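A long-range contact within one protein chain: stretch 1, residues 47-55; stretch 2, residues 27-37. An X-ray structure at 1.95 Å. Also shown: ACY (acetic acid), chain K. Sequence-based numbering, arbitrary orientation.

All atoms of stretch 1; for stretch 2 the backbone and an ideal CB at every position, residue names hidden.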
# COMPACT_ATOMS: atom_id res chain seq x y z
N GLU C 47 -3.64 3.50 23.90
CA GLU C 47 -2.68 2.55 23.34
C GLU C 47 -1.65 3.28 22.48
O GLU C 47 -0.46 2.94 22.49
CB GLU C 47 -3.38 1.49 22.49
CG GLU C 47 -4.21 0.47 23.27
CD GLU C 47 -5.21 -0.26 22.38
OE1 GLU C 47 -4.95 -1.44 22.03
OE2 GLU C 47 -6.25 0.35 22.02
N ILE C 48 -2.09 4.27 21.70
CA ILE C 48 -1.17 4.98 20.83
C ILE C 48 -0.20 5.84 21.64
O ILE C 48 0.98 5.92 21.31
CB ILE C 48 -1.95 5.80 19.78
CG1 ILE C 48 -2.70 4.85 18.83
CG2 ILE C 48 -1.01 6.71 18.98
CD1 ILE C 48 -3.74 5.54 17.97
N ALA C 49 -0.68 6.45 22.73
CA ALA C 49 0.22 7.20 23.61
C ALA C 49 1.26 6.27 24.23
O ALA C 49 2.44 6.64 24.37
CB ALA C 49 -0.55 7.90 24.74
N HIS C 50 0.84 5.08 24.65
CA HIS C 50 1.79 4.16 25.26
C HIS C 50 2.84 3.72 24.24
O HIS C 50 4.03 3.71 24.54
CB HIS C 50 1.07 2.95 25.86
CG HIS C 50 2.01 1.93 26.43
ND1 HIS C 50 2.60 0.94 25.66
CD2 HIS C 50 2.49 1.76 27.69
CE1 HIS C 50 3.39 0.20 26.43
NE2 HIS C 50 3.33 0.68 27.66
N LYS C 51 2.40 3.38 23.02
CA LYS C 51 3.33 2.90 21.99
C LYS C 51 4.32 3.98 21.56
O LYS C 51 5.48 3.69 21.25
CB LYS C 51 2.57 2.42 20.76
CG LYS C 51 1.84 1.10 20.91
CD LYS C 51 1.11 0.78 19.56
CE LYS C 51 0.31 -0.50 19.62
NZ LYS C 51 1.17 -1.61 20.03
N THR C 52 3.85 5.22 21.43
CA THR C 52 4.68 6.28 20.89
C THR C 52 5.44 7.06 21.96
O THR C 52 6.41 7.74 21.62
CB THR C 52 3.84 7.29 20.11
OG1 THR C 52 2.85 7.86 20.99
CG2 THR C 52 3.20 6.64 18.82
N GLY C 53 5.01 6.99 23.22
CA GLY C 53 5.55 7.85 24.26
C GLY C 53 4.99 9.27 24.27
O GLY C 53 5.33 10.03 25.17
N LEU C 54 4.14 9.64 23.31
CA LEU C 54 3.60 11.00 23.27
C LEU C 54 2.48 11.17 24.31
O LEU C 54 1.73 10.23 24.59
CB LEU C 54 3.04 11.31 21.88
CG LEU C 54 4.05 11.31 20.73
CD1 LEU C 54 3.36 11.26 19.35
CD2 LEU C 54 4.99 12.53 20.86
N PRO C 55 2.32 12.38 24.84
CA PRO C 55 1.17 12.63 25.74
C PRO C 55 -0.17 12.38 25.04
O PRO C 55 -0.34 12.60 23.84
CB PRO C 55 1.34 14.10 26.13
CG PRO C 55 2.78 14.43 25.83
CD PRO C 55 3.13 13.58 24.63
N UNK C 27 6.45 14.17 11.80
CA UNK C 27 7.04 12.94 12.34
C UNK C 27 6.10 12.27 13.33
O UNK C 27 5.95 11.04 13.33
CB UNK C 27 8.38 13.24 13.01
N UNK C 28 5.45 13.06 14.19
CA UNK C 28 4.62 12.46 15.24
C UNK C 28 3.38 11.81 14.64
O UNK C 28 2.95 10.74 15.10
CB UNK C 28 4.21 13.51 16.27
N UNK C 29 2.76 12.45 13.64
CA UNK C 29 1.61 11.83 12.98
C UNK C 29 1.97 10.56 12.25
O UNK C 29 1.20 9.59 12.27
CB UNK C 29 0.97 12.81 12.00
N UNK C 30 3.12 10.53 11.57
CA UNK C 30 3.50 9.29 10.88
C UNK C 30 3.85 8.19 11.87
O UNK C 30 3.57 7.01 11.62
CB UNK C 30 4.68 9.54 9.94
N UNK C 31 4.43 8.56 13.01
CA UNK C 31 4.67 7.59 14.08
C UNK C 31 3.36 7.01 14.61
O UNK C 31 3.28 5.82 14.92
CB UNK C 31 5.45 8.24 15.22
N UNK C 32 2.31 7.84 14.72
CA UNK C 32 0.98 7.33 15.06
C UNK C 32 0.50 6.32 14.00
O UNK C 32 0.02 5.23 14.33
CB UNK C 32 -0.02 8.49 15.18
N UNK C 33 0.61 6.68 12.72
CA UNK C 33 0.15 5.74 11.69
C UNK C 33 0.97 4.45 11.71
O UNK C 33 0.42 3.38 11.41
CB UNK C 33 0.23 6.39 10.31
N UNK C 34 2.25 4.52 12.09
CA UNK C 34 3.06 3.29 12.16
C UNK C 34 2.66 2.37 13.30
O UNK C 34 3.14 1.23 13.35
CB UNK C 34 4.54 3.65 12.31
N UNK C 35 1.82 2.84 14.24
CA UNK C 35 1.37 1.97 15.33
C UNK C 35 0.46 0.86 14.83
O UNK C 35 0.32 -0.16 15.51
CB UNK C 35 0.64 2.79 16.40
N UNK C 36 -0.20 1.09 13.70
CA UNK C 36 -1.12 0.12 13.12
C UNK C 36 -0.33 -0.87 12.27
O UNK C 36 0.52 -0.47 11.46
CB UNK C 36 -2.20 0.82 12.29
N UNK C 37 -0.55 -2.15 12.52
CA UNK C 37 0.21 -3.13 11.77
C UNK C 37 -0.76 -4.16 11.21
O UNK C 37 -1.95 -4.11 11.54
CB UNK C 37 1.28 -3.79 12.64
C ACY K . 1.26 17.76 17.63
O ACY K . 2.46 17.59 17.88
OXT ACY K . 0.26 17.97 18.39
CH3 ACY K . 1.02 17.71 16.20

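Stretch 1 is a helix through Thr52, then a turn at Gly53 and a loop.

Position 27 is helical and its CB is beyond the reach of stretch 1. The contact sets no preference. The residue is Ala27.

At position 28 CA-to-CB points sideways, and the ideal CB lies 3.9 Å from Leu54 CD1. An apolar chain would suit, as would a long one that lies along Leu54 and carries its polar end onward. A donor at the end could also meet the acetic acid's oxygens. The residue is Arg28. Its extended chain brings NE to 3.5 Å from Leu54 CD2, which sits over one face of the guanidinium. Arg28 NH1 donates a hydrogen bond to ACY O at 3.0 Å. The acetic acid probably came from the crystallisation liquor.

Position 29 points away, and position 30 is out of reach. Both have ordinary helical angles, so stretch 1 leaves the choice open. They are Gly29 and Leu30.

Position 31 points toward stretch 1, with its ideal CB 4.5 Å from Thr52 CG2. Small, apolar or long polar chains could all fit. The residue is Glu31. Its CG lies 4.4 Å from Thr52 CG2, and its carboxylate is hydrogen-bonded elsewhere in the structure.

Position 32 points sideways. The ideal CB is 4.3 Å from Ile48 CG2, so a compact apolar residue suits. It is Val32, chi1 t, whose CG2 packs 3.8 Å from Ile48 CG2.

Position 33 points away and position 34 sideways, neither with stretch 1 near its CB. The choice is open. They are Leu33 and Arg34; the end of Arg34 leads away.

At position 35 CA-to-CB points toward stretch 1. Its ideal CB is 3.8 Å from Lys51 CD, 4.6 Å from Ile48 CG1 and 5.2 Å from Thr52 CG2. So close a wall favours a small side chain: alanine, serine, cysteine or perhaps valine. The residue is Cys35. Its SG lies 3.5 Å from Thr52 CG2, 3.8 Å from Lys51 CD and 4.3 Å from Ile48 CG2. A water donates to Cys35 O at 2.8 Å and accepts a weak hydrogen bond from Lys51 NZ at 3.2 Å, linking the stretches.

Position 36 closes a type I turn begun at 33. CA-to-CB points sideways, with nothing of stretch 1 close to the ideal CB, so only a long side chain could reach Ile48. Phe36 does, its CZ 4.0 Å from Ile48 CD1.

Position 37 is out of reach, so any residue suits. It is Thr37.

Stretch 2, residues 27-37: ARGLEVLRCFT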
# COMPACT_ATOMS: atom_id res chain seq x y z
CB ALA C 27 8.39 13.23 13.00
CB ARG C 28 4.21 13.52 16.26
CG ARG C 28 5.32 14.01 17.20
CD ARG C 28 4.74 15.11 18.10
NE ARG C 28 5.76 15.49 19.07
CZ ARG C 28 5.63 16.47 19.95
NH1 ARG C 28 4.51 17.19 19.99
NH2 ARG C 28 6.62 16.71 20.78
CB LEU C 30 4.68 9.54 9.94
CG LEU C 30 4.25 10.37 8.72
CD1 LEU C 30 5.47 10.96 8.05
CD2 LEU C 30 3.53 9.50 7.73
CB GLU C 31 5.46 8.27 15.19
CG GLU C 31 6.44 7.43 15.93
CD GLU C 31 7.39 6.60 15.04
OE1 GLU C 31 8.01 7.12 14.09
OE2 GLU C 31 7.51 5.40 15.31
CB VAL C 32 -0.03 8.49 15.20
CG1 VAL C 32 -1.50 7.96 15.19
CG2 VAL C 32 0.25 9.32 16.49
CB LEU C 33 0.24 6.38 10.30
CG LEU C 33 -0.76 7.50 10.03
CD1 LEU C 33 -0.41 8.19 8.70
CD2 LEU C 33 -2.19 6.90 10.01
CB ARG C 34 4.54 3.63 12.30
CG ARG C 34 5.21 4.19 11.07
CD ARG C 34 6.74 4.22 11.30
NE ARG C 34 7.49 4.64 10.12
CZ ARG C 34 8.15 3.81 9.31
NH1 ARG C 34 8.82 4.29 8.25
NH2 ARG C 34 8.15 2.50 9.55
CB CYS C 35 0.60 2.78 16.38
SG CYS C 35 1.65 3.80 17.37
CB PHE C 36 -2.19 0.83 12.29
CG PHE C 36 -3.08 1.75 13.11
CD1 PHE C 36 -2.67 3.03 13.40
CD2 PHE C 36 -4.31 1.31 13.60
CE1 PHE C 36 -3.46 3.89 14.18
CE2 PHE C 36 -5.13 2.16 14.35
CZ PHE C 36 -4.71 3.45 14.64
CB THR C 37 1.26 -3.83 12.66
OG1 THR C 37 0.60 -4.81 13.46
CG2 THR C 37 2.02 -2.86 13.55
O HOH W 1 2.27 -1.41 17.01
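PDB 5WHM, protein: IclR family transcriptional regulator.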